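Local coordinates for protein tylactone synthase starter module and modules 1 & 2 (Streptomyces fradiae, PDB 2Z5L) that probably reduces the beta-keto group of a growing polyketide chain with NADPH, as the first ketoreductase of the tylosin polyketide synthase, at residues A[260-265]-A[285-290]; A[289-294]-A[314-319]; A[279-284]-A[308-313]; A[337-342]-A[381-386]; A[253-258]-A[463-468]. All coordinates share one frame; numbering follows the deposited sequence.

Contacts 1, 2 and 4 lie in the parallel sheet of the ketoreductase's Rossmann fold, where strands 338-341, 261-265, 286-291 and 313-318 are successive neighbours. Contacts 1 and 2 share Leu289 and Thr290 on strand 286-291, their centres about 10 Å apart; contact 4 is about 9 Å from contact 1, centre to centre, on its other flank. Contact 3, its centre about 10 Å from that of contact 1, packs the turns that lead into strands 286-291 and 313-318. Contact 5 joins residues more than 200 positions apart, and contacts 1 to 4 all fall within the loop it closes. Its Trp256 and Met468 touch Phe340 of contact 4, so a late helix packs on the Rossmann-fold sheet.

Contact 1: residues A[260-265]-A[285-290]; sequences GTVLIT and ERLVLT
Gly260 O receives two backbone N-H groups where the parallel strands 261-265 and 286-290 begin to pair. Glu285 N approaches in the carbonyl plane, on a lone pair, whereas Arg286 N stands above that plane, 3.0 Å from Gly260 O. The Glu285 side chain reaches the same glycine: with CG beside its own backbone N, OE2 accepts from Gly260 N at 3.2 Å, met from above the carboxylate plane. The ladder then runs regularly. Val262 N gives to Arg286 O and Val262 O takes Val288 N; Ile264 N meets Val288 O at 2.9 Å and 172°, and Thr290 N closes the run on Ile264 O. Each of these four carbonyls thus has an N-H from the partner strand. CA-H groups add to this, as at Thr261 CA, 3.3 Å from Arg286 O.

On the sheet face of Val262, Ile264, Leu287 and Leu289, the CD2 methyl of Leu287 presses against Val262 CB at 3.5 Å and Leu289 CD2 lies beside Ile264 CB. On the other face, Leu263 CD1 reaches Val288 CG1 at 3.6 Å. Thr261 OG1 sits over one face of the Arg286 guanidinium, 3.4 Å from NH1, but the angle is too poor for a hydrogen bond. Thr265 OG1 is satisfied by His341, outside the pair.

Strand 261-265, helix 270-281 and strand 286-291 form a beta-alpha-beta unit of the Rossmann fold. Leu279 of that helix packs on Val262 and Ile264, helix 324-333 lies against Leu263 and Val288, and strand 338-341 flanks strand 261-265.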
# COMPACT_ATOMS: atom_id res chain seq x y z
N GLY A 260 -22.03 -20.49 -5.75
CA GLY A 260 -22.75 -19.39 -6.37
C GLY A 260 -21.99 -18.67 -7.47
O GLY A 260 -21.17 -19.28 -8.17
N THR A 261 -22.25 -17.37 -7.63
CA THR A 261 -21.57 -16.58 -8.66
C THR A 261 -20.28 -15.96 -8.13
O THR A 261 -20.27 -15.36 -7.06
CB THR A 261 -22.51 -15.47 -9.21
OG1 THR A 261 -23.75 -16.06 -9.63
CG2 THR A 261 -21.88 -14.76 -10.42
N VAL A 262 -19.19 -16.13 -8.87
CA VAL A 262 -17.91 -15.56 -8.46
C VAL A 262 -17.47 -14.54 -9.51
O VAL A 262 -17.36 -14.85 -10.70
CB VAL A 262 -16.83 -16.66 -8.30
CG1 VAL A 262 -15.52 -16.04 -7.85
CG2 VAL A 262 -17.28 -17.70 -7.29
N LEU A 263 -17.25 -13.31 -9.06
CA LEU A 263 -16.82 -12.23 -9.93
C LEU A 263 -15.30 -12.10 -9.81
O LEU A 263 -14.78 -11.97 -8.70
CB LEU A 263 -17.45 -10.91 -9.50
CG LEU A 263 -16.99 -9.66 -10.24
CD1 LEU A 263 -17.25 -9.81 -11.76
CD2 LEU A 263 -17.76 -8.44 -9.71
N ILE A 264 -14.61 -12.13 -10.94
CA ILE A 264 -13.15 -12.02 -10.95
C ILE A 264 -12.68 -10.93 -11.91
O ILE A 264 -12.81 -11.08 -13.13
CB ILE A 264 -12.48 -13.34 -11.40
CG1 ILE A 264 -12.70 -14.43 -10.36
CG2 ILE A 264 -10.99 -13.11 -11.65
CD1 ILE A 264 -12.41 -15.83 -10.88
N THR A 265 -12.12 -9.84 -11.38
CA THR A 265 -11.62 -8.81 -12.28
C THR A 265 -10.21 -9.21 -12.73
O THR A 265 -9.56 -10.04 -12.07
CB THR A 265 -11.64 -7.39 -11.65
OG1 THR A 265 -10.62 -7.27 -10.66
CG2 THR A 265 -13.01 -7.12 -11.00
N GLU A 285 -20.36 -22.14 -9.20
CA GLU A 285 -21.56 -22.36 -10.00
C GLU A 285 -21.56 -21.43 -11.20
O GLU A 285 -22.09 -21.75 -12.26
CB GLU A 285 -22.81 -22.10 -9.16
CG GLU A 285 -23.01 -23.06 -8.00
CD GLU A 285 -24.34 -22.84 -7.30
OE1 GLU A 285 -25.38 -22.77 -8.00
OE2 GLU A 285 -24.35 -22.74 -6.05
N ARG A 286 -20.97 -20.26 -11.02
CA ARG A 286 -20.89 -19.29 -12.10
C ARG A 286 -19.68 -18.39 -11.91
O ARG A 286 -19.40 -17.91 -10.81
CB ARG A 286 -22.16 -18.43 -12.15
CG ARG A 286 -22.22 -17.44 -13.31
CD ARG A 286 -23.41 -16.47 -13.20
NE ARG A 286 -24.69 -17.17 -13.09
CZ ARG A 286 -25.80 -16.61 -12.62
NH1 ARG A 286 -25.79 -15.35 -12.21
NH2 ARG A 286 -26.91 -17.32 -12.54
N LEU A 287 -18.97 -18.16 -13.01
CA LEU A 287 -17.83 -17.28 -12.99
C LEU A 287 -18.13 -16.16 -13.95
O LEU A 287 -18.68 -16.40 -15.04
CB LEU A 287 -16.56 -18.02 -13.45
CG LEU A 287 -15.92 -19.02 -12.48
CD1 LEU A 287 -14.62 -19.59 -13.08
CD2 LEU A 287 -15.62 -18.32 -11.17
N VAL A 288 -17.82 -14.95 -13.52
CA VAL A 288 -18.01 -13.75 -14.33
C VAL A 288 -16.63 -13.11 -14.39
O VAL A 288 -16.12 -12.66 -13.37
CB VAL A 288 -19.01 -12.81 -13.66
CG1 VAL A 288 -19.03 -11.48 -14.37
CG2 VAL A 288 -20.40 -13.45 -13.71
N LEU A 289 -16.03 -13.10 -15.57
CA LEU A 289 -14.70 -12.56 -15.75
C LEU A 289 -14.71 -11.24 -16.49
O LEU A 289 -15.38 -11.10 -17.51
CB LEU A 289 -13.84 -13.57 -16.51
CG LEU A 289 -13.95 -15.02 -16.04
CD1 LEU A 289 -13.21 -15.90 -17.04
CD2 LEU A 289 -13.38 -15.18 -14.65
N THR A 290 -13.98 -10.26 -15.98
CA THR A 290 -13.93 -8.98 -16.66
C THR A 290 -12.52 -8.78 -17.15
O THR A 290 -11.57 -9.26 -16.52
CB THR A 290 -14.31 -7.83 -15.74
OG1 THR A 290 -13.19 -7.45 -14.95
CG2 THR A 290 -15.46 -8.25 -14.81

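Contact 2: residues A[289-294]-A[314-319]; sequences LTSRRG and VVHAAC
Leu289 and His316 face each other in a parallel pairing whose strand axes, 289-291 and 314-318, come within 4.8 Å at an angle of 23°. Leu289 N donates to Val315 O and Leu289 O accepts Ala317 N, both at 2.9 Å with angles of 168°. Beyond them Ser291 N reaches Ala317 O at 3.1 Å, and Cys319 N makes a weak bond to Ser291 O as the strands part. With helix 300-308 between them in the chain, the two strands make a beta-alpha-beta unit of the Rossmann fold, and strand 313-318 ends the parallel run on this side.

The imidazole of His316 is carried back over the loop after strand 286-291. Its CG stands opposite the backbone N (chi1 -168°), which brings NE2 to Ser291 OG at 2.6 Å; either atom could supply the proton. Ser291 OG meets the ring at its edge, near the plane, while the carbonyl carbon of Gly294 lies over one face, 3.2 Å above it and offset toward the rim. Ser291 OG also receives a weak bond from Gly294 N, within the returning loop. Ala318 CB packs on Gly294 CA at 3.7 Å.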
# COMPACT_ATOMS: atom_id res chain seq x y z
N LEU A 289 -16.03 -13.10 -15.57
CA LEU A 289 -14.70 -12.56 -15.75
C LEU A 289 -14.71 -11.24 -16.49
O LEU A 289 -15.38 -11.10 -17.51
CB LEU A 289 -13.84 -13.57 -16.51
CG LEU A 289 -13.95 -15.02 -16.04
CD1 LEU A 289 -13.21 -15.90 -17.04
CD2 LEU A 289 -13.38 -15.18 -14.65
N THR A 290 -13.98 -10.26 -15.98
CA THR A 290 -13.93 -8.98 -16.66
C THR A 290 -12.52 -8.78 -17.15
O THR A 290 -11.57 -9.26 -16.52
CB THR A 290 -14.31 -7.83 -15.74
OG1 THR A 290 -13.19 -7.45 -14.95
CG2 THR A 290 -15.46 -8.25 -14.81
N SER A 291 -12.39 -8.11 -18.28
CA SER A 291 -11.08 -7.81 -18.87
C SER A 291 -11.19 -6.61 -19.80
O SER A 291 -12.28 -6.25 -20.23
CB SER A 291 -10.56 -9.02 -19.64
OG SER A 291 -11.37 -9.30 -20.77
N ARG A 292 -10.04 -6.02 -20.10
CA ARG A 292 -9.92 -4.86 -20.97
C ARG A 292 -10.53 -5.04 -22.35
O ARG A 292 -11.21 -4.14 -22.86
CB ARG A 292 -8.44 -4.47 -21.11
CG ARG A 292 -7.47 -5.68 -21.13
CD ARG A 292 -6.84 -5.94 -19.75
NE ARG A 292 -6.85 -7.34 -19.34
CZ ARG A 292 -7.49 -7.80 -18.26
NH1 ARG A 292 -8.17 -6.95 -17.50
NH2 ARG A 292 -7.44 -9.09 -17.94
N ARG A 293 -10.30 -6.20 -22.97
CA ARG A 293 -10.81 -6.50 -24.30
C ARG A 293 -12.09 -7.33 -24.24
O ARG A 293 -12.79 -7.47 -25.24
CB ARG A 293 -9.77 -7.29 -25.12
CG ARG A 293 -8.45 -6.58 -25.35
CD ARG A 293 -8.42 -5.79 -26.65
NE ARG A 293 -8.62 -6.62 -27.85
CZ ARG A 293 -9.73 -6.62 -28.59
NH1 ARG A 293 -10.75 -5.85 -28.25
NH2 ARG A 293 -9.81 -7.38 -29.67
N GLY A 294 -12.39 -7.88 -23.07
CA GLY A 294 -13.59 -8.69 -22.95
C GLY A 294 -13.43 -10.02 -23.65
O GLY A 294 -12.30 -10.50 -23.81
N VAL A 314 -20.00 -19.85 -17.32
CA VAL A 314 -19.05 -18.75 -17.53
C VAL A 314 -19.43 -17.62 -18.44
O VAL A 314 -19.77 -17.81 -19.61
CB VAL A 314 -17.72 -19.28 -18.10
CG1 VAL A 314 -16.75 -18.13 -18.33
CG2 VAL A 314 -17.16 -20.33 -17.18
N VAL A 315 -19.30 -16.41 -17.91
CA VAL A 315 -19.62 -15.22 -18.68
C VAL A 315 -18.42 -14.26 -18.70
O VAL A 315 -17.76 -14.06 -17.68
CB VAL A 315 -20.88 -14.54 -18.06
CG1 VAL A 315 -20.53 -13.20 -17.46
CG2 VAL A 315 -21.97 -14.43 -19.11
N HIS A 316 -18.14 -13.66 -19.85
CA HIS A 316 -17.02 -12.74 -19.98
C HIS A 316 -17.44 -11.36 -20.51
O HIS A 316 -18.11 -11.25 -21.54
CB HIS A 316 -15.97 -13.37 -20.90
CG HIS A 316 -14.66 -12.66 -20.90
ND1 HIS A 316 -13.58 -13.08 -21.65
CD2 HIS A 316 -14.25 -11.55 -20.24
CE1 HIS A 316 -12.57 -12.25 -21.47
NE2 HIS A 316 -12.95 -11.31 -20.61
N ALA A 317 -17.03 -10.30 -19.82
CA ALA A 317 -17.37 -8.94 -20.23
C ALA A 317 -16.19 -7.97 -20.19
O ALA A 317 -15.26 -8.13 -19.39
CB ALA A 317 -18.50 -8.40 -19.36
N ALA A 318 -16.24 -6.95 -21.04
CA ALA A 318 -15.19 -5.94 -21.11
C ALA A 318 -15.47 -4.84 -20.08
O ALA A 318 -16.61 -4.65 -19.65
CB ALA A 318 -15.13 -5.34 -22.51
N CYS A 319 -14.42 -4.12 -19.69
CA CYS A 319 -14.57 -3.05 -18.72
C CYS A 319 -13.23 -2.37 -18.43
O CYS A 319 -12.17 -2.97 -18.59
CB CYS A 319 -15.13 -3.61 -17.40
SG CYS A 319 -15.17 -2.39 -16.05

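Contact 3: residues A[279-284]-A[308-313]; sequences LAAEGA and RGHGCE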
# COMPACT_ATOMS: atom_id res chain seq x y z
N LEU A 279 -11.23 -22.16 -9.05
CA LEU A 279 -12.55 -21.94 -8.49
C LEU A 279 -13.59 -22.79 -9.20
O LEU A 279 -14.35 -23.53 -8.56
CB LEU A 279 -12.91 -20.45 -8.59
CG LEU A 279 -11.95 -19.62 -7.74
CD1 LEU A 279 -12.42 -18.18 -7.64
CD2 LEU A 279 -11.85 -20.26 -6.34
N ALA A 280 -13.61 -22.69 -10.52
CA ALA A 280 -14.54 -23.45 -11.36
C ALA A 280 -14.42 -24.94 -11.10
O ALA A 280 -15.42 -25.68 -11.09
CB ALA A 280 -14.27 -23.17 -12.81
N ALA A 281 -13.18 -25.38 -10.88
CA ALA A 281 -12.91 -26.78 -10.63
C ALA A 281 -13.25 -27.19 -9.21
O ALA A 281 -13.33 -28.38 -8.91
CB ALA A 281 -11.46 -27.10 -10.93
N GLU A 282 -13.50 -26.23 -8.33
CA GLU A 282 -13.81 -26.60 -6.95
C GLU A 282 -15.19 -26.24 -6.43
O GLU A 282 -15.37 -26.07 -5.23
CB GLU A 282 -12.77 -26.02 -6.00
CG GLU A 282 -11.36 -26.48 -6.27
CD GLU A 282 -10.38 -25.94 -5.24
OE1 GLU A 282 -9.16 -26.11 -5.44
OE2 GLU A 282 -10.84 -25.36 -4.23
N GLY A 283 -16.17 -26.13 -7.32
CA GLY A 283 -17.50 -25.83 -6.83
C GLY A 283 -18.14 -24.52 -7.25
O GLY A 283 -19.25 -24.22 -6.82
N ALA A 284 -17.46 -23.73 -8.06
CA ALA A 284 -18.07 -22.48 -8.49
C ALA A 284 -19.24 -22.83 -9.40
O ALA A 284 -19.13 -23.71 -10.26
CB ALA A 284 -17.05 -21.62 -9.24
N ARG A 308 -16.23 -24.14 -18.48
CA ARG A 308 -17.59 -24.67 -18.42
C ARG A 308 -17.54 -26.18 -18.33
O ARG A 308 -18.48 -26.82 -17.87
CB ARG A 308 -18.37 -24.27 -19.67
CG ARG A 308 -18.44 -22.82 -19.89
CD ARG A 308 -19.18 -22.51 -21.18
NE ARG A 308 -19.27 -21.05 -21.32
CZ ARG A 308 -18.64 -20.34 -22.24
NH1 ARG A 308 -17.87 -20.94 -23.13
NH2 ARG A 308 -18.77 -19.01 -22.27
N GLY A 309 -16.43 -26.76 -18.78
CA GLY A 309 -16.27 -28.20 -18.72
C GLY A 309 -16.24 -28.69 -17.29
O GLY A 309 -16.44 -29.88 -17.04
N HIS A 310 -15.97 -27.79 -16.36
CA HIS A 310 -15.93 -28.16 -14.94
C HIS A 310 -17.34 -28.17 -14.40
O HIS A 310 -17.55 -28.55 -13.25
CB HIS A 310 -15.08 -27.17 -14.15
CG HIS A 310 -13.61 -27.34 -14.35
ND1 HIS A 310 -12.93 -28.46 -13.93
CD2 HIS A 310 -12.70 -26.56 -14.98
CE1 HIS A 310 -11.66 -28.36 -14.28
NE2 HIS A 310 -11.49 -27.22 -14.92
N GLY A 311 -18.29 -27.74 -15.22
CA GLY A 311 -19.69 -27.70 -14.83
C GLY A 311 -20.12 -26.28 -14.52
O GLY A 311 -21.30 -25.96 -14.53
N CYS A 312 -19.13 -25.43 -14.29
CA CYS A 312 -19.35 -24.03 -13.97
C CYS A 312 -19.84 -23.18 -15.15
O CYS A 312 -19.34 -23.32 -16.27
CB CYS A 312 -18.04 -23.43 -13.43
SG CYS A 312 -18.24 -21.78 -12.79
N GLU A 313 -20.80 -22.30 -14.91
CA GLU A 313 -21.29 -21.41 -15.96
C GLU A 313 -20.40 -20.17 -16.09
O GLU A 313 -20.10 -19.52 -15.10
CB GLU A 313 -22.74 -21.00 -15.69
CG GLU A 313 -23.45 -20.40 -16.89
CD GLU A 313 -24.84 -19.91 -16.56
OE1 GLU A 313 -25.71 -20.75 -16.25
OE2 GLU A 313 -25.07 -18.68 -16.60
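Ala281 lays its methyl over one face of the His310 imidazole, a CH-pi contact with CB 3.7 Å from the ring centroid and 20° off the normal. The carbon is offset toward the rim, about equally close to ND1 and CE1. His310 has CG beside its own backbone N, opposite the carbonyl carbon (chi1 -75°), an arrangement that sets the ring across the end of helix 270-281. The CB of His310 lies 3.4 Å from Ala280 O.

Cys312 takes the other course: a trans chi1 of -172° sends SG to Ala284, where it rests 3.7 Å from Ala284 CB. Its own CB meets the Ala280 methyl at 3.8 Å. Between these two residues, Gly311 leaves the helical conformation with positive phi, closing a type I turn from Arg308 that brings both side chains to the same partner segment. On that segment, Leu279 O holds Glu282 N and Ala284 N from opposite faces of its carbonyl plane, fixing the turn that presents Ala284. Leu287 of strand 286-291 touches both Ala280 and Cys312.

Cys312 N is buried here with no partner in the model. Small methyls against a ring face and a sulfur make this chiefly a van der Waals contact, in which close fit rather than charge joins the helix end and its turn to the turn at 308-311 and Cys312.

Contact 4: residues A[337-342]-A[381-386]; sequences NAVFHT and KGLDAF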
# COMPACT_ATOMS: atom_id res chain seq x y z
N ASN A 337 -21.54 -13.73 -5.00
CA ASN A 337 -21.43 -14.23 -3.64
C ASN A 337 -19.99 -14.04 -3.20
O ASN A 337 -19.67 -14.07 -2.00
CB ASN A 337 -21.80 -15.71 -3.59
CG ASN A 337 -23.21 -15.97 -4.04
OD1 ASN A 337 -23.45 -16.69 -5.00
ND2 ASN A 337 -24.16 -15.36 -3.34
N ALA A 338 -19.12 -13.87 -4.18
CA ALA A 338 -17.70 -13.65 -3.93
C ALA A 338 -17.10 -12.80 -5.06
O ALA A 338 -17.41 -13.01 -6.23
CB ALA A 338 -16.98 -14.99 -3.82
N VAL A 339 -16.25 -11.85 -4.68
CA VAL A 339 -15.57 -10.97 -5.63
C VAL A 339 -14.06 -11.10 -5.46
O VAL A 339 -13.56 -11.09 -4.34
CB VAL A 339 -15.96 -9.48 -5.42
CG1 VAL A 339 -15.19 -8.58 -6.38
CG2 VAL A 339 -17.44 -9.30 -5.63
N PHE A 340 -13.34 -11.24 -6.57
CA PHE A 340 -11.87 -11.35 -6.53
C PHE A 340 -11.31 -10.27 -7.46
O PHE A 340 -11.50 -10.31 -8.68
CB PHE A 340 -11.42 -12.73 -6.99
CG PHE A 340 -11.75 -13.84 -6.01
CD1 PHE A 340 -10.85 -14.21 -5.02
CD2 PHE A 340 -12.95 -14.51 -6.08
CE1 PHE A 340 -11.14 -15.25 -4.13
CE2 PHE A 340 -13.25 -15.55 -5.20
CZ PHE A 340 -12.35 -15.92 -4.22
N HIS A 341 -10.62 -9.29 -6.89
CA HIS A 341 -10.05 -8.19 -7.66
C HIS A 341 -8.58 -8.41 -7.97
O HIS A 341 -7.72 -8.15 -7.13
CB HIS A 341 -10.22 -6.89 -6.87
CG HIS A 341 -9.87 -5.66 -7.65
ND1 HIS A 341 -10.39 -5.40 -8.90
CD2 HIS A 341 -9.06 -4.61 -7.36
CE1 HIS A 341 -9.91 -4.25 -9.34
NE2 HIS A 341 -9.10 -3.75 -8.43
N THR A 342 -8.27 -8.90 -9.17
CA THR A 342 -6.87 -9.12 -9.53
C THR A 342 -6.41 -8.06 -10.55
O THR A 342 -5.23 -8.02 -10.89
CB THR A 342 -6.61 -10.55 -10.10
OG1 THR A 342 -6.81 -10.56 -11.51
CG2 THR A 342 -7.57 -11.59 -9.51
N LYS A 381 -26.61 -8.58 -0.27
CA LYS A 381 -26.48 -9.34 0.98
C LYS A 381 -25.86 -10.72 0.76
O LYS A 381 -25.26 -11.28 1.67
CB LYS A 381 -27.85 -9.47 1.66
CG LYS A 381 -28.46 -8.13 2.08
CD LYS A 381 -29.90 -8.28 2.58
CE LYS A 381 -29.98 -9.04 3.91
NZ LYS A 381 -31.40 -9.20 4.35
N GLY A 382 -26.00 -11.24 -0.46
CA GLY A 382 -25.45 -12.55 -0.76
C GLY A 382 -23.93 -12.59 -0.79
O GLY A 382 -23.32 -13.66 -0.70
N LEU A 383 -23.31 -11.41 -0.90
CA LEU A 383 -21.85 -11.30 -0.94
C LEU A 383 -21.22 -11.73 0.38
O LEU A 383 -21.48 -11.14 1.41
CB LEU A 383 -21.45 -9.85 -1.25
CG LEU A 383 -19.96 -9.54 -1.39
CD1 LEU A 383 -19.40 -10.24 -2.62
CD2 LEU A 383 -19.77 -8.03 -1.51
N ASP A 384 -20.39 -12.77 0.35
CA ASP A 384 -19.74 -13.21 1.57
C ASP A 384 -18.23 -13.29 1.39
O ASP A 384 -17.53 -13.86 2.22
CB ASP A 384 -20.26 -14.58 1.99
CG ASP A 384 -19.75 -15.68 1.09
OD1 ASP A 384 -20.07 -15.65 -0.11
OD2 ASP A 384 -19.03 -16.57 1.58
N ALA A 385 -17.74 -12.73 0.29
CA ALA A 385 -16.31 -12.75 0.03
C ALA A 385 -15.90 -11.57 -0.85
O ALA A 385 -16.44 -11.37 -1.94
CB ALA A 385 -15.92 -14.06 -0.61
N PHE A 386 -14.94 -10.80 -0.36
CA PHE A 386 -14.41 -9.63 -1.04
C PHE A 386 -12.88 -9.74 -0.93
O PHE A 386 -12.28 -9.35 0.07
CB PHE A 386 -14.92 -8.37 -0.33
CG PHE A 386 -14.87 -7.13 -1.16
CD1 PHE A 386 -15.85 -6.86 -2.11
CD2 PHE A 386 -13.85 -6.20 -0.98
CE1 PHE A 386 -15.81 -5.68 -2.86
CE2 PHE A 386 -13.80 -5.02 -1.73
CZ PHE A 386 -14.79 -4.76 -2.67
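Asn337 O takes a straight bond from Asp384 N, 2.8 Å long and 173° at the hydrogen, with the donor tilted 34° from the carbonyl plane. It opens a parallel pairing in the Rossmann fold, where strand 338-341 meets the loop that becomes strand 386-391. The next backbone bond runs the other way, from Val339 N to Ala385 O at 2.8 Å, and Val339 pairs with Phe386 as the strands come into step.

The amide of Asn337 ties both flanks. Its ND2 gives an N-H to Gly382 O at 3.3 Å, with the oxygen almost in the amide plane, although ND2 itself stands well above the carbonyl plane of Gly382. Its OD1 is used by the backbone N of Thr261. Asn337 therefore spans from strand 261-265 to the loop before strand 386-391, both ends of its amide engaged and its rotation fixed.

Apolar groups pack on both faces of the sheet. Ala338 and Ala385 touch methyl to methyl, CB to CB, at 3.5 Å, and Trp256 touches both. On the opposite face Leu383 turns back from its loop: chi1 of -178° swings CG away from the backbone N, and CD1 comes back toward strand 338-341, on the face of Val339 and Phe386. Leu373 of helix 356-376 packs on Val339 and Phe386 there, and the Phe386 ring also has a cation-pi partner in Arg418. Val339 CB lies 4.2 Å from CD1 of the Phe386 ring, approaching obliquely, while Val339 CG2 meets Leu383 CD1 at 3.7 Å.

Contact 5: residues A[253-258]-A[463-468]; sequences AASWQP and ALLGAM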
# COMPACT_ATOMS: atom_id res chain seq x y z
N ALA A 253 -5.42 -26.31 8.44
CA ALA A 253 -6.38 -26.99 7.57
C ALA A 253 -7.46 -26.04 7.08
O ALA A 253 -8.30 -26.41 6.26
CB ALA A 253 -7.01 -28.16 8.32
N ALA A 254 -7.44 -24.81 7.58
CA ALA A 254 -8.44 -23.83 7.19
C ALA A 254 -8.40 -23.60 5.68
O ALA A 254 -7.32 -23.47 5.10
CB ALA A 254 -8.20 -22.51 7.93
N SER A 255 -9.57 -23.54 5.06
CA SER A 255 -9.66 -23.32 3.63
C SER A 255 -11.01 -22.72 3.28
O SER A 255 -11.88 -22.57 4.13
CB SER A 255 -9.46 -24.63 2.87
OG SER A 255 -9.55 -24.43 1.48
N TRP A 256 -11.18 -22.37 2.01
CA TRP A 256 -12.43 -21.78 1.58
C TRP A 256 -12.94 -22.54 0.35
O TRP A 256 -12.14 -23.03 -0.45
CB TRP A 256 -12.20 -20.29 1.24
CG TRP A 256 -13.45 -19.50 1.07
CD1 TRP A 256 -14.27 -19.04 2.05
CD2 TRP A 256 -14.04 -19.11 -0.17
NE1 TRP A 256 -15.35 -18.39 1.50
CE2 TRP A 256 -15.23 -18.41 0.14
CE3 TRP A 256 -13.68 -19.28 -1.51
CZ2 TRP A 256 -16.07 -17.89 -0.85
CZ3 TRP A 256 -14.51 -18.76 -2.49
CH2 TRP A 256 -15.69 -18.07 -2.16
N GLN A 257 -14.25 -22.67 0.23
CA GLN A 257 -14.84 -23.37 -0.91
C GLN A 257 -15.81 -22.46 -1.67
O GLN A 257 -16.77 -21.96 -1.11
CB GLN A 257 -15.57 -24.63 -0.47
CG GLN A 257 -14.66 -25.84 -0.31
CD GLN A 257 -15.43 -27.10 0.06
OE1 GLN A 257 -16.37 -27.50 -0.64
NE2 GLN A 257 -15.04 -27.74 1.16
N PRO A 258 -15.55 -22.25 -2.97
CA PRO A 258 -16.38 -21.40 -3.82
C PRO A 258 -17.79 -21.96 -4.04
O PRO A 258 -17.98 -23.17 -4.04
CB PRO A 258 -15.59 -21.35 -5.12
CG PRO A 258 -15.00 -22.73 -5.18
CD PRO A 258 -14.48 -22.89 -3.76
N ALA A 463 -2.56 -20.73 -0.28
CA ALA A 463 -2.34 -19.74 0.77
C ALA A 463 -3.52 -18.78 0.81
O ALA A 463 -3.93 -18.33 1.89
CB ALA A 463 -1.05 -18.98 0.49
N LEU A 464 -4.08 -18.48 -0.36
CA LEU A 464 -5.23 -17.59 -0.45
C LEU A 464 -6.41 -18.26 0.24
O LEU A 464 -7.03 -17.70 1.15
CB LEU A 464 -5.58 -17.31 -1.91
CG LEU A 464 -6.86 -16.49 -2.16
CD1 LEU A 464 -6.74 -15.15 -1.48
CD2 LEU A 464 -7.07 -16.32 -3.66
N LEU A 465 -6.73 -19.47 -0.21
CA LEU A 465 -7.83 -20.23 0.36
C LEU A 465 -7.60 -20.42 1.86
O LEU A 465 -8.55 -20.40 2.66
CB LEU A 465 -7.96 -21.58 -0.34
CG LEU A 465 -8.25 -21.46 -1.85
CD1 LEU A 465 -8.55 -22.84 -2.43
CD2 LEU A 465 -9.44 -20.53 -2.08
N GLY A 466 -6.34 -20.58 2.25
CA GLY A 466 -6.01 -20.75 3.66
C GLY A 466 -6.27 -19.47 4.44
O GLY A 466 -6.82 -19.49 5.53
N ALA A 467 -5.85 -18.35 3.87
CA ALA A 467 -6.03 -17.06 4.50
C ALA A 467 -7.51 -16.76 4.61
O ALA A 467 -7.97 -16.23 5.62
CB ALA A 467 -5.33 -15.97 3.69
N MET A 468 -8.25 -17.10 3.55
CA MET A 468 -9.69 -16.86 3.52
C MET A 468 -10.40 -17.72 4.56
O MET A 468 -11.47 -17.35 5.06
CB MET A 468 -10.24 -17.14 2.12
CG MET A 468 -9.93 -16.06 1.09
SD MET A 468 -10.52 -16.56 -0.56
CE MET A 468 -12.23 -15.93 -0.51
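A Met-aromatic contact between Trp256 and Met468 joins the loop before strand 261-265 to helix 457-470. Met468 sends its CE methyl over the centre of the indole: CE stands 3.8 Å from the centroid of the six-membered ring, 17° off the normal, a CH-pi approach. SD stands oblique to the five-membered ring, 4.8 Å from its centroid. The bend at the end of the methionine (chi3 88°) folds CE over the ring, while CB of Met468 rests 3.8 Å from Trp256 CB. Leu465 CD2 comes to the edge of the indole, near its plane, so that Leu465 and Met468, one helix turn apart, touch the tryptophan at edge and face.

The backbones meet through CA-H groups. Gly466 CA points a hydrogen at Ala254 O, 3.3 Å away with 160° at the hydrogen, and Ser255 CA lies equally near Leu465 O. Trp256 N is also near Leu465 O, but its angle is too poor for a hydrogen bond.

The indole also touches Ala338, Phe340 and Ala385, and Met468 touches Phe340 and Val387. The arrangement is that of a Rossmann-fold sheet with a helix packed on one face, here joined by an aromatic from the loop leading into strand 261-265.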